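Local structure of CalU16 (Micromonospora echinospora, 4FPW) at residues W86-E89 against G90-D93; V122-G125 against V126-M130; I165-E168 against R169-W173. The protein probably acts as a self-sacrifice resistance protein that protects its producing bacterium from its own enediyne antibiotic. All coordinates share one frame; numbering follows the deposited sequence.

Interaction 1: residues W86-E89 against G90-D93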
ATOM      1  N   TRP A  86      -5.386   0.145  -9.568  1.00 41.73           N
ATOM      2  CA  TRP A  86      -4.799   1.418  -9.225  1.00 42.86           C
ATOM      3  C   TRP A  86      -4.536   2.223 -10.505  1.00 45.15           C
ATOM      4  O   TRP A  86      -3.535   1.992 -11.207  1.00 44.40           O
ATOM      5  CB  TRP A  86      -3.514   1.167  -8.439  1.00 42.20           C
ATOM      6  CG  TRP A  86      -2.983   2.353  -7.759  1.00 41.03           C
ATOM      7  CD1 TRP A  86      -2.075   3.239  -8.247  1.00 42.39           C
ATOM      8  CD2 TRP A  86      -3.324   2.801  -6.449  1.00 41.74           C
ATOM      9  NE1 TRP A  86      -1.837   4.235  -7.326  1.00 42.45           N
ATOM     10  CE2 TRP A  86      -2.589   3.982  -6.208  1.00 41.90           C
ATOM     11  CE3 TRP A  86      -4.189   2.318  -5.451  1.00 41.69           C
ATOM     12  CZ2 TRP A  86      -2.680   4.683  -5.016  1.00 42.28           C
ATOM     13  CZ3 TRP A  86      -4.269   3.002  -4.260  1.00 42.53           C
ATOM     14  CH2 TRP A  86      -3.514   4.177  -4.046  1.00 43.33           C
ATOM     15  N   VAL A  87      -5.447   3.154 -10.813  1.00 46.45           N
ATOM     16  CA  VAL A  87      -5.341   3.937 -12.050  1.00 47.85           C
ATOM     17  C   VAL A  87      -4.931   5.390 -11.754  1.00 49.13           C
ATOM     18  O   VAL A  87      -5.482   6.019 -10.849  1.00 47.08           O
ATOM     19  CB  VAL A  87      -6.590   3.807 -12.990  1.00 49.01           C
ATOM     20  CG1 VAL A  87      -7.766   3.073 -12.344  1.00 48.82           C
ATOM     21  CG2 VAL A  87      -7.016   5.158 -13.562  1.00 49.85           C
ATOM     22  N   TYR A  88      -3.928   5.881 -12.496  1.00 49.36           N
ATOM     23  CA  TYR A  88      -3.422   7.245 -12.339  1.00 53.10           C
ATOM     24  C   TYR A  88      -2.988   7.873 -13.682  1.00 56.81           C
ATOM     25  O   TYR A  88      -2.358   7.231 -14.528  1.00 59.18           O
ATOM     26  CB  TYR A  88      -2.286   7.302 -11.309  1.00 51.98           C
ATOM     27  CG  TYR A  88      -1.940   8.713 -10.831  1.00 54.83           C
ATOM     28  CD1 TYR A  88      -2.809   9.425 -10.011  1.00 55.62           C
ATOM     29  CD2 TYR A  88      -0.737   9.334 -11.205  1.00 56.78           C
ATOM     30  CE1 TYR A  88      -2.505  10.711  -9.575  1.00 57.68           C
ATOM     31  CE2 TYR A  88      -0.415  10.613 -10.770  1.00 56.88           C
ATOM     32  CZ  TYR A  88      -1.298  11.301  -9.953  1.00 58.91           C
ATOM     33  OH  TYR A  88      -0.978  12.577  -9.532  1.00 59.33           O
ATOM     34  N   GLU A  89      -3.313   9.147 -13.842  1.00 58.23           N
ATOM     35  CA  GLU A  89      -3.330   9.828 -15.145  1.00 63.38           C
ATOM     36  C   GLU A  89      -2.225   9.478 -16.173  1.00 64.15           C
ATOM     37  O   GLU A  89      -2.514   8.969 -17.278  1.00 65.21           O
ATOM     38  CB  GLU A  89      -3.364  11.345 -14.905  1.00 65.32           C
ATOM     39  CG  GLU A  89      -3.208  12.220 -16.140  1.00 68.40           C
ATOM     40  CD  GLU A  89      -4.339  12.051 -17.129  1.00 71.90           C
ATOM     41  OE1 GLU A  89      -5.027  13.062 -17.407  1.00 73.47           O
ATOM     42  OE2 GLU A  89      -4.538  10.918 -17.626  1.00 71.40           O
ATOM     43  N   GLY A  90      -0.974   9.782 -15.840  1.00 61.49           N
ATOM     44  CA  GLY A  90       0.116   9.553 -16.792  1.00 60.28           C
ATOM     45  C   GLY A  90       0.694   8.148 -16.719  1.00 58.59           C
ATOM     46  O   GLY A  90       1.710   7.871 -17.353  1.00 56.80           O
ATOM     47  N   LYS A  91       0.023   7.258 -15.978  1.00 56.87           N
ATOM     48  CA  LYS A  91       0.610   6.013 -15.516  1.00 54.78           C
ATOM     49  C   LYS A  91      -0.058   4.774 -16.099  1.00 53.03           C
ATOM     50  O   LYS A  91      -1.240   4.813 -16.409  1.00 51.00           O
ATOM     51  CB  LYS A  91       0.503   5.939 -13.989  1.00 54.24           C
ATOM     52  CG  LYS A  91       1.283   7.009 -13.239  1.00 55.16           C
ATOM     53  CD  LYS A  91       2.780   6.795 -13.401  1.00 55.01           C
ATOM     54  CE  LYS A  91       3.608   7.676 -12.475  1.00 54.71           C
ATOM     55  NZ  LYS A  91       5.062   7.305 -12.541  1.00 54.52           N
ATOM     56  N   PRO A  92       0.704   3.661 -16.220  1.00 52.04           N
ATOM     57  CA  PRO A  92       0.101   2.370 -16.523  1.00 51.06           C
ATOM     58  C   PRO A  92      -0.675   1.928 -15.320  1.00 47.86           C
ATOM     59  O   PRO A  92      -0.489   2.491 -14.258  1.00 46.53           O
ATOM     60  CB  PRO A  92       1.295   1.450 -16.761  1.00 51.62           C
ATOM     61  CG  PRO A  92       2.420   2.079 -16.021  1.00 52.21           C
ATOM     62  CD  PRO A  92       2.168   3.557 -16.064  1.00 52.75           C
ATOM     63  N   ASP A  93      -1.565   0.962 -15.503  1.00 47.75           N
ATOM     64  CA  ASP A  93      -2.437   0.528 -14.430  1.00 47.16           C
ATOM     65  C   ASP A  93      -1.619  -0.390 -13.548  1.00 46.82           C
ATOM     66  O   ASP A  93      -0.704  -1.072 -14.010  1.00 47.86           O
ATOM     67  CB  ASP A  93      -3.719  -0.151 -14.960  1.00 47.39           C
ATOM     68  CG  ASP A  93      -4.786   0.864 -15.424  1.00 48.82           C
ATOM     69  OD1 ASP A  93      -4.429   2.028 -15.713  1.00 47.81           O
ATOM     70  OD2 ASP A  93      -5.990   0.502 -15.485  1.00 48.35           O
TER
HETATM   71  O   HOH W   1      -3.278   4.148 -14.531  1.00 45.74           O

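Interaction 2: residues V122-G125 against V126-M130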
ATOM      1  N   VAL A 122       9.826   2.509  -7.428  1.00 45.38           N
ATOM      2  CA  VAL A 122      10.351   3.382  -6.400  1.00 45.07           C
ATOM      3  C   VAL A 122       9.209   4.240  -5.861  1.00 46.99           C
ATOM      4  O   VAL A 122       8.794   4.059  -4.704  1.00 47.06           O
ATOM      5  CB  VAL A 122      11.476   4.277  -6.950  1.00 46.43           C
ATOM      6  CG1 VAL A 122      12.070   5.138  -5.843  1.00 47.85           C
ATOM      7  CG2 VAL A 122      12.565   3.433  -7.603  1.00 47.66           C
ATOM      8  N   GLU A 123       8.668   5.109  -6.731  1.00 46.87           N
ATOM      9  CA  GLU A 123       7.655   6.123  -6.381  1.00 46.72           C
ATOM     10  C   GLU A 123       6.538   5.650  -5.470  1.00 45.43           C
ATOM     11  O   GLU A 123       5.992   6.416  -4.671  1.00 45.85           O
ATOM     12  CB  GLU A 123       7.024   6.684  -7.648  1.00 47.83           C
ATOM     13  CG  GLU A 123       7.965   7.603  -8.401  1.00 49.90           C
ATOM     14  CD  GLU A 123       7.445   8.036  -9.750  1.00 52.06           C
ATOM     15  OE1 GLU A 123       6.375   7.542 -10.189  1.00 53.74           O
ATOM     16  OE2 GLU A 123       8.120   8.885 -10.369  1.00 54.42           O
ATOM     17  N   VAL A 124       6.210   4.380  -5.593  1.00 43.90           N
ATOM     18  CA  VAL A 124       5.088   3.801  -4.901  1.00 43.06           C
ATOM     19  C   VAL A 124       5.535   3.189  -3.558  1.00 42.60           C
ATOM     20  O   VAL A 124       4.911   3.431  -2.517  1.00 43.22           O
ATOM     21  CB  VAL A 124       4.414   2.826  -5.879  1.00 44.50           C
ATOM     22  CG1 VAL A 124       3.885   1.598  -5.202  1.00 45.83           C
ATOM     23  CG2 VAL A 124       3.312   3.548  -6.646  1.00 45.63           C
ATOM     24  N   GLY A 125       6.632   2.433  -3.577  1.00 41.13           N
ATOM     25  CA  GLY A 125       7.264   1.959  -2.353  1.00 40.59           C
ATOM     26  C   GLY A 125       7.450   3.081  -1.361  1.00 40.37           C
ATOM     27  O   GLY A 125       7.029   2.976  -0.210  1.00 42.01           O
ATOM     28  N   VAL A 126       8.059   4.170  -1.815  1.00 39.90           N
ATOM     29  CA  VAL A 126       8.261   5.333  -0.970  1.00 40.19           C
ATOM     30  C   VAL A 126       6.922   5.938  -0.549  1.00 40.12           C
ATOM     31  O   VAL A 126       6.728   6.252   0.608  1.00 41.20           O
ATOM     32  CB  VAL A 126       9.126   6.404  -1.674  1.00 41.15           C
ATOM     33  CG1 VAL A 126       9.244   7.651  -0.814  1.00 41.40           C
ATOM     34  CG2 VAL A 126      10.514   5.860  -2.001  1.00 40.62           C
ATOM     35  N   GLY A 127       5.990   6.069  -1.490  1.00 40.42           N
ATOM     36  CA  GLY A 127       4.708   6.684  -1.227  1.00 39.09           C
ATOM     37  C   GLY A 127       3.902   5.939  -0.204  1.00 39.40           C
ATOM     38  O   GLY A 127       3.232   6.549   0.629  1.00 40.19           O
ATOM     39  N   TRP A 128       3.946   4.619  -0.254  1.00 40.15           N
ATOM     40  CA  TRP A 128       3.277   3.835   0.786  1.00 42.43           C
ATOM     41  C   TRP A 128       3.978   3.919   2.126  1.00 43.18           C
ATOM     42  O   TRP A 128       3.329   3.927   3.171  1.00 44.68           O
ATOM     43  CB  TRP A 128       3.122   2.376   0.379  1.00 42.13           C
ATOM     44  CG  TRP A 128       2.055   2.233  -0.615  1.00 42.86           C
ATOM     45  CD1 TRP A 128       2.209   1.972  -1.931  1.00 42.48           C
ATOM     46  CD2 TRP A 128       0.650   2.407  -0.396  1.00 43.37           C
ATOM     47  NE1 TRP A 128       0.995   1.951  -2.547  1.00 41.96           N
ATOM     48  CE2 TRP A 128       0.015   2.206  -1.630  1.00 42.82           C
ATOM     49  CE3 TRP A 128      -0.134   2.677   0.734  1.00 44.24           C
ATOM     50  CZ2 TRP A 128      -1.377   2.275  -1.786  1.00 42.77           C
ATOM     51  CZ3 TRP A 128      -1.521   2.751   0.583  1.00 43.88           C
ATOM     52  CH2 TRP A 128      -2.124   2.545  -0.672  1.00 43.09           C
ATOM     53  N   GLU A 129       5.300   3.973   2.106  1.00 44.94           N
ATOM     54  CA  GLU A 129       6.047   4.034   3.359  1.00 44.82           C
ATOM     55  C   GLU A 129       5.701   5.292   4.122  1.00 45.72           C
ATOM     56  O   GLU A 129       5.487   5.230   5.331  1.00 46.29           O
ATOM     57  CB  GLU A 129       7.541   3.980   3.107  1.00 44.44           C
ATOM     58  CG  GLU A 129       8.100   2.574   3.099  1.00 43.36           C
ATOM     59  CD  GLU A 129       9.594   2.584   2.894  1.00 43.37           C
ATOM     60  OE1 GLU A 129      10.045   2.680   1.738  1.00 44.87           O
ATOM     61  OE2 GLU A 129      10.333   2.536   3.883  1.00 43.59           O
HETATM   62  N   MSE A 130       5.629   6.422   3.414  1.00 46.49           N
HETATM   63  CA  MSE A 130       5.248   7.702   4.025  1.00 47.53           C
HETATM   64  C   MSE A 130       3.882   7.560   4.629  1.00 46.51           C
HETATM   65  O   MSE A 130       3.626   7.997   5.755  1.00 47.39           O
HETATM   66  CB  MSE A 130       5.163   8.828   3.001  1.00 50.98           C
HETATM   67  CG  MSE A 130       6.479   9.126   2.280  1.00 55.15           C
HETATM   68 SE   MSE A 130       7.884   9.796   3.514  1.00 60.74          SE
HETATM   69  CE  MSE A 130       9.258   9.443   2.203  1.00 56.32           C
TER

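Interaction 3: residues I165-E168 against R169-W173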
ATOM      1  N   ILE A 165      13.729  12.027   4.434  1.00 48.28           N
ATOM      2  CA  ILE A 165      13.143  10.696   4.581  1.00 46.72           C
ATOM      3  C   ILE A 165      12.630  10.139   3.235  1.00 46.88           C
ATOM      4  O   ILE A 165      12.662   8.927   3.004  1.00 45.48           O
ATOM      5  CB  ILE A 165      12.007  10.706   5.617  1.00 47.37           C
ATOM      6  CG1 ILE A 165      12.569  11.035   7.012  1.00 50.01           C
ATOM      7  CG2 ILE A 165      11.291   9.371   5.638  1.00 45.98           C
ATOM      8  CD1 ILE A 165      11.525  11.407   8.038  1.00 50.80           C
ATOM      9  N   SER A 166      12.157  11.013   2.343  1.00 47.23           N
ATOM     10  CA  SER A 166      11.706  10.577   1.017  1.00 46.76           C
ATOM     11  C   SER A 166      12.896  10.149   0.207  1.00 47.01           C
ATOM     12  O   SER A 166      12.886   9.112  -0.441  1.00 46.09           O
ATOM     13  CB  SER A 166      10.883  11.685   0.320  1.00 47.47           C
ATOM     14  OG  SER A 166      11.266  11.883  -1.039  1.00 49.49           O
ATOM     15  N   GLN A 167      13.938  10.948   0.290  1.00 49.05           N
ATOM     16  CA  GLN A 167      15.142  10.731  -0.487  1.00 51.96           C
ATOM     17  C   GLN A 167      15.967   9.497  -0.079  1.00 51.05           C
ATOM     18  O   GLN A 167      16.475   8.789  -0.945  1.00 51.31           O
ATOM     19  CB  GLN A 167      15.967  11.999  -0.395  1.00 55.10           C
ATOM     20  CG  GLN A 167      17.395  11.915  -0.865  1.00 57.86           C
ATOM     21  CD  GLN A 167      18.008  13.285  -0.793  1.00 60.83           C
ATOM     22  OE1 GLN A 167      17.812  13.997   0.198  1.00 60.59           O
ATOM     23  NE2 GLN A 167      18.703  13.698  -1.859  1.00 63.20           N
ATOM     24  N   GLU A 168      16.096   9.232   1.217  1.00 51.58           N
ATOM     25  CA  GLU A 168      16.760   7.998   1.679  1.00 51.42           C
ATOM     26  C   GLU A 168      15.955   6.821   1.241  1.00 49.39           C
ATOM     27  O   GLU A 168      16.486   5.918   0.606  1.00 52.90           O
ATOM     28  CB  GLU A 168      16.893   7.938   3.194  1.00 51.94           C
ATOM     29  CG  GLU A 168      17.975   8.839   3.726  1.00 54.31           C
ATOM     30  CD  GLU A 168      18.011   8.887   5.240  1.00 56.44           C
ATOM     31  OE1 GLU A 168      17.313   8.088   5.907  1.00 54.92           O
ATOM     32  OE2 GLU A 168      18.738   9.755   5.764  1.00 58.64           O
ATOM     33  N   ARG A 169      14.669   6.833   1.576  1.00 47.54           N
ATOM     34  CA  ARG A 169      13.781   5.734   1.213  1.00 45.89           C
ATOM     35  C   ARG A 169      13.826   5.466  -0.297  1.00 44.39           C
ATOM     36  O   ARG A 169      13.826   4.326  -0.722  1.00 44.46           O
ATOM     37  CB  ARG A 169      12.348   5.989   1.709  1.00 45.72           C
ATOM     38  CG  ARG A 169      12.187   5.804   3.217  1.00 45.63           C
ATOM     39  CD  ARG A 169      10.753   6.026   3.705  1.00 45.01           C
ATOM     40  NE  ARG A 169      10.600   5.860   5.153  1.00 45.86           N
ATOM     41  CZ  ARG A 169       9.548   6.250   5.884  1.00 46.75           C
ATOM     42  NH1 ARG A 169       8.497   6.854   5.333  1.00 47.17           N
ATOM     43  NH2 ARG A 169       9.541   6.027   7.195  1.00 46.51           N
ATOM     44  N   GLY A 170      13.903   6.509  -1.105  1.00 44.92           N
ATOM     45  CA  GLY A 170      14.063   6.329  -2.544  1.00 45.71           C
ATOM     46  C   GLY A 170      15.348   5.613  -2.926  1.00 47.42           C
ATOM     47  O   GLY A 170      15.351   4.761  -3.811  1.00 47.99           O
ATOM     48  N   GLU A 171      16.451   5.962  -2.267  1.00 50.03           N
ATOM     49  CA  GLU A 171      17.731   5.267  -2.497  1.00 51.20           C
ATOM     50  C   GLU A 171      17.641   3.767  -2.162  1.00 50.52           C
ATOM     51  O   GLU A 171      18.180   2.925  -2.886  1.00 52.29           O
ATOM     52  CB  GLU A 171      18.858   5.923  -1.696  1.00 53.19           C
ATOM     53  CG  GLU A 171      19.404   7.195  -2.329  1.00 54.69           C
ATOM     54  CD  GLU A 171      20.207   8.038  -1.355  1.00 57.27           C
ATOM     55  OE1 GLU A 171      20.663   7.501  -0.316  1.00 59.32           O
ATOM     56  OE2 GLU A 171      20.383   9.244  -1.629  1.00 58.04           O
ATOM     57  N   ALA A 172      16.939   3.436  -1.086  1.00 48.59           N
ATOM     58  CA  ALA A 172      16.731   2.039  -0.709  1.00 49.09           C
ATOM     59  C   ALA A 172      15.969   1.235  -1.758  1.00 48.46           C
ATOM     60  O   ALA A 172      16.401   0.147  -2.144  1.00 51.93           O
ATOM     61  CB  ALA A 172      16.012   1.959   0.628  1.00 48.76           C
ATOM     62  N   TRP A 173      14.842   1.758  -2.225  1.00 46.06           N
ATOM     63  CA  TRP A 173      14.109   1.102  -3.310  1.00 44.51           C
ATOM     64  C   TRP A 173      14.903   1.132  -4.634  1.00 46.40           C
ATOM     65  O   TRP A 173      14.965   0.133  -5.354  1.00 46.43           O
ATOM     66  CB  TRP A 173      12.761   1.760  -3.500  1.00 42.51           C
ATOM     67  CG  TRP A 173      11.807   1.528  -2.392  1.00 39.57           C
ATOM     68  CD1 TRP A 173      11.333   2.453  -1.521  1.00 38.84           C
ATOM     69  CD2 TRP A 173      11.178   0.298  -2.053  1.00 38.30           C
ATOM     70  NE1 TRP A 173      10.429   1.883  -0.663  1.00 37.28           N
ATOM     71  CE2 TRP A 173      10.324   0.554  -0.962  1.00 37.48           C
ATOM     72  CE3 TRP A 173      11.245  -0.997  -2.569  1.00 38.23           C
ATOM     73  CZ2 TRP A 173       9.548  -0.438  -0.372  1.00 36.81           C
ATOM     74  CZ3 TRP A 173      10.470  -1.975  -1.993  1.00 38.19           C
ATOM     75  CH2 TRP A 173       9.633  -1.692  -0.892  1.00 37.31           C
TER

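Interaction 1: residues W86-E89 against G90-D93
The Tyr88 ring meets Lys91 at its edge: methylene CG of Lys91 lies in the ring plane, 3.7 Å from CD2 of Tyr88, so the aliphatic foot of the lysine is used rather than its charge. Lys91 sets CG beside its own backbone N and bends again at the next bond (chi2 -68°), after which the chain runs off toward Glu123, whose OE1 forms a salt bridge with NZ. A second flat group, the Asp93 carboxylate, lies beside Val87, with OD1 3.9 Å from CB of Val87. The Trp86 indole is turned toward the fold instead, meeting His113 edge-to-face and Trp128 at a slant.

Between the two arms sits a water that links three polar atoms. It accepts from the backbone N of Tyr88 at 2.8 Å and lies within donating distance of both Lys91 O, at 2.9 Å, and Asp93 OD1, at 2.7 Å. With other acceptors nearby, its two protons are probably shared. The water bridges chain segments that run in nearly opposite directions. Beyond it Lys91 N bonds to Tyr88 O, 2.8 Å long and bent to 148° at the hydrogen, which closes the type I beta turn from Tyr88 to Lys91, at the tip of the beta hairpin that joins strands 81-86 and 94-103.

Interaction 2: residues V122-G125 against V126-M130
Val124 and Trp128, one helical turn apart, form the tight part of this contact. Their side chains lie side by side and point the same way, and CG1 of Val124 stands at the edge of the indole, in its plane, 3.7 Å from CD1 of Trp128. The first torsion of the tryptophan (chi1 -75°) puts CG beside the backbone N, which brings the pyrrole part of the ring back along the preceding turn. There CD1 of Trp128 comes within 3.1 Å of Val124 O. The same carbonyl accepts the short, nearly straight bond from Trp128 N, at 2.7 Å, so one oxygen is both bonded by the peptide and crowded by the ring. The same pyrrole edge is held from outside, since NE1 of Trp128 bonds to ND1 of His113 on strand 106-115.

Gly125, which is buried, lets Trp173 of helix 161-177 come close to the backbone. The carbonyl of Gly125 receives Glu129 N at 3.1 Å, while the Glu129 chain lies against that oxygen with CG 3.5 Å from Gly125 O; the carboxylate goes on to Trp173 NE1 and to Arg8.

Val122 and Val126 pair more loosely, CG1 of the first 4.2 Å from CG2 of the second, and Val126 packs on Trp173. The solvent side belongs to Glu123, exposed and salt-bridged to Lys91. Of the backbone bonds, Gly127 N to Glu123 O departs most from the regular pattern, arriving from above the carbonyl plane at 3.2 Å with 140° at the hydrogen, whereas Val126 N to Val122 O is nearly straight. The whole is an alpha-helical i to i+4 ladder on helix 118-138, the long helix packed against the curved antiparallel sheet in the helix-grip fold of Bet v 1-like proteins.

Interaction 3: residues I165-E168 against R169-W173
Arg169 folds its side chain back along Ile165 in an i to i+4 pairing on helix 161-177, which lies next to helix 118-138 in this Bet v 1-like fold. Of the residues here, Arg169, Glu168 and Ile165 bear most of the contact. CG of Arg169 lies beside its own backbone N, and from CG to NE the chain is fully extended (chi2 -179°), which carries it past the isoleucine, side by side with it and pointing the same way. On the way, CG of Arg169 touches Ile165 O at 3.2 Å, the oxygen that also accepts Arg169 N in a bond coming from above the carbonyl plane. The charged end is held from outside: NH2 forms a salt bridge with Asp133, and NE has a long, weak ion pair with Glu129. With these acidic partners at the guanidinium, the positive charge is probably at least partly balanced, chiefly by Asp133.

Glu168 takes part mainly through its backbone. Its O receives Ala172 N at 3.0 Å, the straightest of the four helical bonds here at 158°, and its carboxylate turns back along the helix to a salt bridge with Arg164. On the exposed flank, Gln167 and Glu171 run alongside each other more loosely, with CG of the glutamine 4.1 Å from OE2 of the glutamate and their amide and carboxylate planes 54° apart.

Ile165 supplies apolar cover from one side, as Met130 of helix 118-138 also touches the arginine. The isoleucine methyl group CG2 sits over the centre of one guanidinium face, 3.6 Å from CZ of Arg169.

Along the chain the three contacts come in series, with none nested in or crossing another. Interaction 1 closes the hairpin loop between strands 81-86 and 94-103; interactions 2 and 3 close no loop but are successive turns of helices 118-138 and 161-177. Interaction 2 is the middle member in space as well. Toward the sheet it meets interaction 1 through a pair of tryptophans and a lysine-glutamate bridge, which tie the hairpin to helix 118-138. Toward the C terminus it touches interaction 3, where Glu129 probably hydrogen-bonds to Trp173 and makes a long, weak ion pair with Arg169. Interactions 1 and 3 do not touch, their nearest atoms being about 13 Å apart.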